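Local coordinates for protein transcription factor cep-1 (PDB 1T4W) that activates transcription by binding the same consensus DNA sequence as p53, driving germline apoptosis after DNA damage and supporting proper meiotic chromosome segregation in the worm, at residues A[58-63]-A[155-160]; A[4-9]-A[168-173]; A[30-35]-A[174-179]. All blocks are in the same frame, centred on the assembly; numbering follows the deposited sequence.

Contact 1: A[58-63]-A[155-160]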
loop_
_atom_site.group_PDB
_atom_site.type_symbol
_atom_site.label_atom_id
_atom_site.label_comp_id
_atom_site.label_asym_id
_atom_site.label_seq_id
_atom_site.Cartn_x
_atom_site.Cartn_y
_atom_site.Cartn_z
ATOM N N LEU A 58 -12.801 -3.967 0.530
ATOM C CA LEU A 58 -11.445 -3.785 0.042
ATOM C C LEU A 58 -10.456 -4.050 1.181
ATOM O O LEU A 58 -10.543 -3.436 2.241
ATOM C CB LEU A 58 -11.240 -2.364 -0.476
ATOM C CG LEU A 58 -9.876 -2.135 -1.160
ATOM C CD1 LEU A 58 -9.896 -2.687 -2.591
ATOM C CD2 LEU A 58 -9.581 -0.656 -1.190
ATOM N N ARG A 59 -9.533 -4.975 0.964
ATOM C CA ARG A 59 -8.531 -5.280 1.975
ATOM C C ARG A 59 -7.238 -4.561 1.602
ATOM O O ARG A 59 -6.853 -4.517 0.429
ATOM C CB ARG A 59 -8.296 -6.795 2.073
ATOM C CG ARG A 59 -9.367 -7.539 2.872
ATOM C CD ARG A 59 -9.105 -9.071 2.919
ATOM N NE ARG A 59 -9.222 -9.717 1.603
ATOM C CZ ARG A 59 -8.202 -10.225 0.912
ATOM N NH1 ARG A 59 -6.966 -10.159 1.392
ATOM N NH2 ARG A 59 -8.417 -10.846 -0.244
ATOM N N ILE A 60 -6.574 -4.001 2.606
ATOM C CA ILE A 60 -5.328 -3.263 2.409
ATOM C C ILE A 60 -4.235 -3.902 3.277
ATOM O O ILE A 60 -4.398 -4.033 4.484
ATOM C CB ILE A 60 -5.484 -1.791 2.837
ATOM C CG1 ILE A 60 -6.639 -1.144 2.066
ATOM C CG2 ILE A 60 -4.168 -1.036 2.583
ATOM C CD1 ILE A 60 -7.196 0.096 2.745
ATOM N N ARG A 61 -3.135 -4.292 2.645
ATOM C CA ARG A 61 -2.017 -4.922 3.334
ATOM C C ARG A 61 -0.705 -4.224 3.007
ATOM O O ARG A 61 -0.573 -3.546 1.983
ATOM C CB ARG A 61 -1.881 -6.390 2.915
ATOM C CG ARG A 61 -3.014 -7.336 3.376
ATOM C CD ARG A 61 -2.524 -8.806 3.219
ATOM N NE ARG A 61 -1.455 -9.088 4.173
ATOM C CZ ARG A 61 -0.619 -10.116 4.106
ATOM N NH1 ARG A 61 0.309 -10.262 5.044
ATOM N NH2 ARG A 61 -0.694 -10.987 3.099
ATOM N N PHE A 62 0.269 -4.401 3.887
ATOM C CA PHE A 62 1.575 -3.826 3.666
ATOM C C PHE A 62 2.547 -4.950 4.019
ATOM O O PHE A 62 2.766 -5.290 5.196
ATOM C CB PHE A 62 1.776 -2.569 4.516
ATOM C CG PHE A 62 3.026 -1.798 4.158
ATOM C CD1 PHE A 62 3.217 -1.332 2.849
ATOM C CD2 PHE A 62 4.011 -1.544 5.122
ATOM C CE1 PHE A 62 4.364 -0.623 2.493
ATOM C CE2 PHE A 62 5.174 -0.832 4.790
ATOM C CZ PHE A 62 5.356 -0.366 3.470
ATOM N N VAL A 63 3.113 -5.528 2.965
ATOM C CA VAL A 63 3.994 -6.684 3.077
ATOM C C VAL A 63 5.392 -6.500 2.493
ATOM O O VAL A 63 5.690 -5.495 1.830
ATOM C CB VAL A 63 3.345 -7.901 2.356
ATOM C CG1 VAL A 63 1.885 -8.025 2.785
ATOM C CG2 VAL A 63 3.437 -7.743 0.819
ATOM N N LEU A 155 2.638 -2.234 -1.006
ATOM C CA LEU A 155 1.286 -1.862 -0.549
ATOM C C LEU A 155 0.334 -2.538 -1.531
ATOM O O LEU A 155 0.314 -2.192 -2.729
ATOM C CB LEU A 155 1.075 -0.336 -0.611
ATOM C CG LEU A 155 -0.334 0.129 -0.181
ATOM C CD1 LEU A 155 -0.565 -0.302 1.268
ATOM C CD2 LEU A 155 -0.479 1.653 -0.309
ATOM N N ALA A 156 -0.440 -3.498 -1.031
ATOM C CA ALA A 156 -1.369 -4.264 -1.869
ATOM C C ALA A 156 -2.817 -4.151 -1.412
ATOM O O ALA A 156 -3.088 -4.114 -0.205
ATOM C CB ALA A 156 -0.956 -5.766 -1.878
ATOM N N VAL A 157 -3.730 -4.108 -2.391
ATOM C CA VAL A 157 -5.163 -4.033 -2.134
ATOM C C VAL A 157 -5.893 -5.141 -2.897
ATOM O O VAL A 157 -5.503 -5.522 -4.001
ATOM C CB VAL A 157 -5.765 -2.654 -2.533
ATOM C CG1 VAL A 157 -5.284 -1.576 -1.542
ATOM C CG2 VAL A 157 -5.376 -2.309 -3.946
ATOM N N PHE A 158 -6.968 -5.629 -2.294
ATOM C CA PHE A 158 -7.761 -6.727 -2.843
ATOM C C PHE A 158 -9.224 -6.358 -2.774
ATOM O O PHE A 158 -9.697 -5.831 -1.750
ATOM C CB PHE A 158 -7.538 -7.997 -2.004
ATOM C CG PHE A 158 -6.098 -8.423 -1.928
ATOM C CD1 PHE A 158 -5.551 -9.258 -2.898
ATOM C CD2 PHE A 158 -5.267 -7.924 -0.931
ATOM C CE1 PHE A 158 -4.170 -9.587 -2.884
ATOM C CE2 PHE A 158 -3.898 -8.242 -0.899
ATOM C CZ PHE A 158 -3.347 -9.072 -1.880
ATOM N N LEU A 159 -9.934 -6.606 -3.869
ATOM C CA LEU A 159 -11.360 -6.350 -3.880
ATOM C C LEU A 159 -11.998 -7.726 -3.711
ATOM O O LEU A 159 -11.744 -8.620 -4.521
ATOM C CB LEU A 159 -11.794 -5.719 -5.210
ATOM C CG LEU A 159 -13.229 -5.165 -5.203
ATOM C CD1 LEU A 159 -13.336 -4.002 -4.224
ATOM C CD2 LEU A 159 -13.607 -4.704 -6.598
ATOM N N ASP A 160 -12.786 -7.906 -2.646
ATOM C CA ASP A 160 -13.452 -9.189 -2.390
ATOM C C ASP A 160 -14.957 -9.114 -2.618
ATOM O O ASP A 160 -15.577 -8.073 -2.365
ATOM C CB ASP A 160 -13.295 -9.634 -0.946
ATOM C CG ASP A 160 -11.875 -10.044 -0.576
ATOM O OD1 ASP A 160 -11.022 -10.309 -1.452
ATOM O OD2 ASP A 160 -11.632 -10.095 0.635
#
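Arg59 reaches over Phe158 to grip Asp160, while its own strand, 58-63, runs antiparallel to 155-160. The guanidinium meets the carboxylate side-on: NE lies 2.6 Å from Asp160 OD2 and NH2 2.9 Å from OD1, with the two flat groups 29° apart. The bend at chi3 (-66°) brings NE round to Asp160, and CB of Phe158 sits against one face of the guanidinium, whose plane is only 8° from that of the ring. Arg61 points to this same side of the sheet but leads away to a salt bridge with Asp81. Hydrogen-bonded pairs Arg59-Phe158 and Arg61-Ala156 alternate with non-hydrogen-bonded ones, the regular ladder of two central strands in the larger sheet of the p53-like immunoglobulin-type beta sandwich. On the opposite face, which looks into the core, Leu58 CD1 touches both Val157 CB (4.1 Å) and Leu159 CD1 (4.0 Å). Val157 touches Leu58 through CB and Ile60 CG1 through CG1. Ile60 CG2 rests 3.9 Å from Leu155 CD1. Met4 of the facing sheet lies on Leu58 and Leu159, Ile6 on Leu155 and Val157. At the far end the Phe62 ring turns its CD1 edge to Leu155 CA.

Contact 2: A[4-9]-A[168-173]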
loop_
_atom_site.group_PDB
_atom_site.type_symbol
_atom_site.label_atom_id
_atom_site.label_comp_id
_atom_site.label_asym_id
_atom_site.label_seq_id
_atom_site.Cartn_x
_atom_site.Cartn_y
_atom_site.Cartn_z
ATOM N N MET A 4 -8.380 -3.058 -11.794
ATOM C CA MET A 4 -8.232 -2.265 -10.581
ATOM C C MET A 4 -6.855 -1.632 -10.570
ATOM O O MET A 4 -5.885 -2.214 -11.057
ATOM C CB MET A 4 -8.444 -3.099 -9.310
ATOM C CG MET A 4 -8.349 -2.246 -8.012
ATOM S SD MET A 4 -9.015 -3.042 -6.507
ATOM C CE MET A 4 -8.076 -4.427 -6.495
ATOM N N GLU A 5 -6.780 -0.416 -10.048
ATOM C CA GLU A 5 -5.519 0.302 -9.979
ATOM C C GLU A 5 -5.410 0.989 -8.647
ATOM O O GLU A 5 -6.425 1.399 -8.079
ATOM C CB GLU A 5 -5.441 1.398 -11.047
ATOM C CG GLU A 5 -5.409 0.921 -12.490
ATOM C CD GLU A 5 -4.110 0.234 -12.841
ATOM O OE1 GLU A 5 -3.040 0.718 -12.411
ATOM O OE2 GLU A 5 -4.158 -0.785 -13.556
ATOM N N ILE A 6 -4.184 1.093 -8.135
ATOM C CA ILE A 6 -3.969 1.829 -6.909
ATOM C C ILE A 6 -2.974 2.938 -7.287
ATOM O O ILE A 6 -2.030 2.700 -8.022
ATOM C CB ILE A 6 -3.441 0.934 -5.756
ATOM C CG1 ILE A 6 -3.152 1.818 -4.544
ATOM C CG2 ILE A 6 -2.219 0.112 -6.206
ATOM C CD1 ILE A 6 -2.905 1.079 -3.239
ATOM N N ASP A 7 -3.220 4.163 -6.830
ATOM C CA ASP A 7 -2.333 5.278 -7.148
ATOM C C ASP A 7 -2.352 6.287 -6.017
ATOM O O ASP A 7 -3.232 6.251 -5.167
ATOM C CB ASP A 7 -2.802 6.002 -8.415
ATOM C CG ASP A 7 -2.635 5.181 -9.659
ATOM O OD1 ASP A 7 -1.497 5.105 -10.177
ATOM O OD2 ASP A 7 -3.656 4.609 -10.112
ATOM N N VAL A 8 -1.388 7.198 -5.994
ATOM C CA VAL A 8 -1.450 8.234 -4.967
ATOM C C VAL A 8 -2.232 9.367 -5.654
ATOM O O VAL A 8 -2.353 9.378 -6.871
ATOM C CB VAL A 8 -0.050 8.757 -4.561
ATOM C CG1 VAL A 8 0.798 7.609 -3.982
ATOM C CG2 VAL A 8 0.624 9.406 -5.770
ATOM N N LEU A 9 -2.791 10.290 -4.885
ATOM C CA LEU A 9 -3.509 11.416 -5.473
ATOM C C LEU A 9 -2.427 12.372 -5.982
ATOM O O LEU A 9 -1.909 13.181 -5.227
ATOM C CB LEU A 9 -4.364 12.100 -4.413
ATOM C CG LEU A 9 -5.260 13.259 -4.847
ATOM C CD1 LEU A 9 -6.150 12.824 -6.018
ATOM C CD2 LEU A 9 -6.112 13.700 -3.661
ATOM N N LEU A 168 -10.307 -9.004 -7.630
ATOM C CA LEU A 168 -9.320 -8.118 -8.272
ATOM C C LEU A 168 -8.283 -7.741 -7.239
ATOM O O LEU A 168 -8.550 -7.807 -6.040
ATOM C CB LEU A 168 -9.955 -6.821 -8.786
ATOM C CG LEU A 168 -10.783 -6.804 -10.079
ATOM C CD1 LEU A 168 -11.580 -5.501 -10.151
ATOM C CD2 LEU A 168 -9.872 -6.933 -11.282
ATOM N N HIS A 169 -7.111 -7.330 -7.706
ATOM C CA HIS A 169 -6.036 -6.905 -6.805
ATOM C C HIS A 169 -5.177 -5.888 -7.513
ATOM O O HIS A 169 -5.261 -5.751 -8.731
ATOM C CB HIS A 169 -5.163 -8.092 -6.330
ATOM C CG HIS A 169 -4.244 -8.663 -7.371
ATOM N ND1 HIS A 169 -4.696 -9.347 -8.474
ATOM C CD2 HIS A 169 -2.888 -8.695 -7.442
ATOM C CE1 HIS A 169 -3.664 -9.780 -9.182
ATOM N NE2 HIS A 169 -2.555 -9.398 -8.575
ATOM N N ALA A 170 -4.373 -5.157 -6.745
ATOM C CA ALA A 170 -3.470 -4.153 -7.307
ATOM C C ALA A 170 -2.458 -3.832 -6.229
ATOM O O ALA A 170 -2.705 -4.069 -5.051
ATOM C CB ALA A 170 -4.236 -2.876 -7.698
ATOM N N TYR A 171 -1.311 -3.297 -6.622
ATOM C CA TYR A 171 -0.322 -2.942 -5.630
ATOM C C TYR A 171 0.649 -1.900 -6.133
ATOM O O TYR A 171 0.732 -1.636 -7.339
ATOM C CB TYR A 171 0.460 -4.193 -5.171
ATOM C CG TYR A 171 1.097 -4.985 -6.304
ATOM C CD1 TYR A 171 2.277 -4.546 -6.905
ATOM C CD2 TYR A 171 0.490 -6.137 -6.805
ATOM C CE1 TYR A 171 2.834 -5.215 -7.969
ATOM C CE2 TYR A 171 1.041 -6.831 -7.888
ATOM C CZ TYR A 171 2.217 -6.352 -8.460
ATOM O OH TYR A 171 2.778 -6.986 -9.522
ATOM N N ILE A 172 1.331 -1.273 -5.174
ATOM C CA ILE A 172 2.407 -0.342 -5.450
ATOM C C ILE A 172 3.606 -1.279 -5.247
ATOM O O ILE A 172 3.885 -1.748 -4.139
ATOM C CB ILE A 172 2.453 0.792 -4.460
ATOM C CG1 ILE A 172 1.226 1.690 -4.692
ATOM C CG2 ILE A 172 3.773 1.607 -4.662
ATOM C CD1 ILE A 172 1.067 2.801 -3.694
ATOM N N LYS A 173 4.271 -1.574 -6.350
ATOM C CA LYS A 173 5.384 -2.511 -6.387
ATOM C C LYS A 173 6.467 -2.270 -5.355
ATOM O O LYS A 173 6.975 -3.207 -4.735
ATOM C CB LYS A 173 5.944 -2.521 -7.816
ATOM C CG LYS A 173 6.938 -3.627 -8.126
ATOM C CD LYS A 173 8.322 -3.080 -8.099
ATOM C CE LYS A 173 9.365 -4.104 -8.574
ATOM N NZ LYS A 173 10.720 -3.465 -8.551
#
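Met4 sets its terminal methyl against the backbone of 168-173, and Ile6 lays a branch on the same strand. In Met4, CG is anti to the backbone N (chi1 -177°) and the chain stays extended to SD. It then bends at chi3 (57°), which turns CE onto the main chain, 3.2 Å from His169 CA and 3.8 Å from Leu168 CB. CB of Met4 meets Leu168 CD1 at 4.0 Å. Ala170 presents its small CB between the two larger residues, 4.2 Å from Met4 CG and 3.9 Å from Ile6 CG2. Ile6 has CG1 anti to the backbone N, which leaves CG2 between N and the carbonyl carbon; this methyl does the touching, 3.5 Å from Tyr171 C and 4.1 Å from Ile172 CG1. Glu5 and Asp7 point away and both pair with Lys29; His169 and Tyr171 also start away from strand 3-8, and His169 NE2 bonds to Glu72. The strands run roughly parallel, their axes 26° apart, and are joined by side chains rather than a backbone ladder. Strand 3-8 belongs to the four-stranded sheet and 166-177 to the larger mixed one, so the edge strand of one sheet packs on the other in this p53-like beta sandwich.

Contact 3: A[30-35]-A[174-179]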
loop_
_atom_site.group_PDB
_atom_site.type_symbol
_atom_site.label_atom_id
_atom_site.label_comp_id
_atom_site.label_asym_id
_atom_site.label_seq_id
_atom_site.Cartn_x
_atom_site.Cartn_y
_atom_site.Cartn_z
ATOM N N TYR A 30 6.094 3.107 -7.932
ATOM C CA TYR A 30 7.015 3.304 -6.810
ATOM C C TYR A 30 6.641 4.507 -5.966
ATOM O O TYR A 30 6.346 5.587 -6.479
ATOM C CB TYR A 30 8.449 3.500 -7.319
ATOM C CG TYR A 30 9.033 2.291 -8.017
ATOM C CD1 TYR A 30 8.479 1.806 -9.201
ATOM C CD2 TYR A 30 10.133 1.619 -7.475
ATOM C CE1 TYR A 30 9.004 0.677 -9.833
ATOM C CE2 TYR A 30 10.666 0.494 -8.097
ATOM C CZ TYR A 30 10.099 0.031 -9.273
ATOM O OH TYR A 30 10.651 -1.060 -9.893
ATOM N N LEU A 31 6.656 4.316 -4.658
ATOM C CA LEU A 31 6.354 5.397 -3.731
ATOM C C LEU A 31 7.493 5.585 -2.718
ATOM O O LEU A 31 8.044 4.610 -2.205
ATOM C CB LEU A 31 5.060 5.101 -2.948
ATOM C CG LEU A 31 4.804 6.004 -1.727
ATOM C CD1 LEU A 31 4.348 7.386 -2.194
ATOM C CD2 LEU A 31 3.730 5.370 -0.827
ATOM N N TRP A 32 7.855 6.836 -2.457
ATOM C CA TRP A 32 8.855 7.143 -1.436
ATOM C C TRP A 32 8.122 8.145 -0.573
ATOM O O TRP A 32 7.499 9.065 -1.104
ATOM C CB TRP A 32 10.109 7.814 -2.018
ATOM C CG TRP A 32 10.884 6.962 -3.010
ATOM C CD1 TRP A 32 11.983 6.185 -2.759
ATOM C CD2 TRP A 32 10.601 6.821 -4.400
ATOM N NE1 TRP A 32 12.411 5.575 -3.917
ATOM C CE2 TRP A 32 11.575 5.945 -4.940
ATOM C CE3 TRP A 32 9.611 7.347 -5.244
ATOM C CZ2 TRP A 32 11.590 5.584 -6.289
ATOM C CZ3 TRP A 32 9.626 6.988 -6.587
ATOM C CH2 TRP A 32 10.612 6.115 -7.096
ATOM N N THR A 33 8.180 7.975 0.743
ATOM C CA THR A 33 7.508 8.915 1.658
ATOM C C THR A 33 8.230 8.910 2.998
ATOM O O THR A 33 8.940 7.956 3.316
ATOM C CB THR A 33 6.023 8.490 1.904
ATOM O OG1 THR A 33 5.419 9.314 2.912
ATOM C CG2 THR A 33 5.965 7.034 2.356
ATOM N N LYS A 34 8.064 9.979 3.773
ATOM C CA LYS A 34 8.663 10.034 5.108
ATOM C C LYS A 34 7.663 9.322 6.009
ATOM O O LYS A 34 6.491 9.203 5.644
ATOM C CB LYS A 34 8.773 11.478 5.609
ATOM C CG LYS A 34 9.664 12.404 4.814
ATOM C CD LYS A 34 9.646 13.719 5.528
ATOM C CE LYS A 34 10.384 14.788 4.775
ATOM N NZ LYS A 34 10.443 16.006 5.626
ATOM N N MET A 35 8.092 8.859 7.181
ATOM C CA MET A 35 7.132 8.216 8.074
ATOM C C MET A 35 6.330 9.329 8.764
ATOM O O MET A 35 6.741 10.485 8.746
ATOM C CB MET A 35 7.836 7.307 9.101
ATOM C CG MET A 35 8.658 7.983 10.170
ATOM S SD MET A 35 9.086 6.786 11.521
ATOM C CE MET A 35 7.685 7.002 12.604
ATOM N N GLN A 174 6.848 -1.019 -5.165
ATOM C CA GLN A 174 7.843 -0.736 -4.148
ATOM C C GLN A 174 7.525 0.540 -3.402
ATOM O O GLN A 174 7.292 1.587 -4.004
ATOM C CB GLN A 174 9.268 -0.622 -4.735
ATOM C CG GLN A 174 10.277 -0.071 -3.715
ATOM C CD GLN A 174 11.639 0.183 -4.328
ATOM O OE1 GLN A 174 12.305 -0.759 -4.713
ATOM N NE2 GLN A 174 12.050 1.463 -4.440
ATOM N N VAL A 175 7.528 0.424 -2.081
ATOM C CA VAL A 175 7.304 1.542 -1.200
ATOM C C VAL A 175 8.546 1.670 -0.316
ATOM O O VAL A 175 9.017 0.686 0.288
ATOM C CB VAL A 175 6.068 1.311 -0.302
ATOM C CG1 VAL A 175 5.990 2.401 0.755
ATOM C CG2 VAL A 175 4.798 1.302 -1.144
ATOM N N ARG A 176 9.107 2.868 -0.254
ATOM C CA ARG A 176 10.257 3.073 0.612
ATOM C C ARG A 176 9.949 4.208 1.570
ATOM O O ARG A 176 9.457 5.250 1.156
ATOM C CB ARG A 176 11.522 3.383 -0.205
ATOM C CG ARG A 176 12.112 2.171 -0.892
ATOM C CD ARG A 176 13.497 2.495 -1.466
ATOM N NE ARG A 176 14.466 2.709 -0.395
ATOM C CZ ARG A 176 15.583 3.410 -0.524
ATOM N NH1 ARG A 176 15.883 3.977 -1.683
ATOM N NH2 ARG A 176 16.404 3.532 0.506
ATOM N N ILE A 177 10.214 3.986 2.853
ATOM C CA ILE A 177 9.966 4.989 3.874
ATOM C C ILE A 177 11.361 5.464 4.277
ATOM O O ILE A 177 12.096 4.778 4.992
ATOM C CB ILE A 177 9.179 4.371 5.049
ATOM C CG1 ILE A 177 7.843 3.810 4.531
ATOM C CG2 ILE A 177 8.877 5.448 6.088
ATOM C CD1 ILE A 177 7.555 2.411 4.976
ATOM N N VAL A 178 11.709 6.644 3.787
ATOM C CA VAL A 178 13.036 7.220 3.950
ATOM C C VAL A 178 13.006 8.646 4.476
ATOM O O VAL A 178 11.947 9.229 4.630
ATOM C CB VAL A 178 13.728 7.245 2.586
ATOM C CG1 VAL A 178 13.820 5.847 2.025
ATOM C CG2 VAL A 178 12.906 8.134 1.621
ATOM N N ALA A 179 14.188 9.216 4.697
ATOM C CA ALA A 179 14.324 10.579 5.215
ATOM C C ALA A 179 14.112 11.678 4.156
ATOM O O ALA A 179 13.507 12.722 4.423
ATOM C CB ALA A 179 15.715 10.736 5.850
HETATM O O HOH W 1 10.089 3.160 -3.816
HETATM O O HOH W 2 14.778 3.997 -4.232
HETATM O O HOH W 3 10.841 8.873 7.192
#
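Leu31 and Arg176 lock the two strands by backbone bonds: Leu31 N gives to Gln174 O, Arg176 N to Leu31 O (2.8 Å), and Thr33 N to Arg176 O, before Val178 N closes on Thr33 O. Three waters bridge the strands. One accepts from Gln174 NE2 (2.7 Å) and donates to Leu31 O; its oxygen also lies over a face of the Trp32 ring. A second accepts from both Trp32 NE1 and Arg176 NH1, and a third joins Met35 N to Val178 O. Arg176 NH2 is taken by Glu141 in a salt bridge. Gln174, with CG anti to the backbone N (chi1 169°), crosses the Tyr30 ring obliquely, and NE2 stands at the ring edge, 3.6 Å from CD2. An alanine at Gln174 would probably leave the first water without its amide donor and the ring edge without the amide beside it. Further out, Trp32 CD1 rests 3.8 Å from Arg176 CB. On the other face Leu31 CD2 lies beside Val175 CG1; past the strand end, Met35 CB packs on Ile177 CG2. This parallel pair belongs to the larger, mixed sheet of the p53-like DNA-binding domain, and the loop beyond brings the Met35 side chain about 4 Å from that of His88, a zinc ligand.

Overall arrangement
Strands 152-160 and 166-177 tie the three contacts together. Contacts 1 and 2, with centres about 9 Å apart, meet where Leu155 O faces Ile172 N and Leu159 N faces Leu168 O, both at 2.8 Å in probable hydrogen bonds. Contacts 2 and 3, about 16 Å apart, share strand 166-177, whose corner at Lys173 separates the part facing strand 3-8 from the part paired with 29-33; there Lys173 NZ lies 2.8 Å from Tyr30 OH. Contact 1 reaches contact 3 through Phe62, whose CZ packs on Ile177 CD1. Zinc lies about 6 Å from the Met35 side chain and about 11 Å from that of Phe62, whereas contact 2 is remote from the metal.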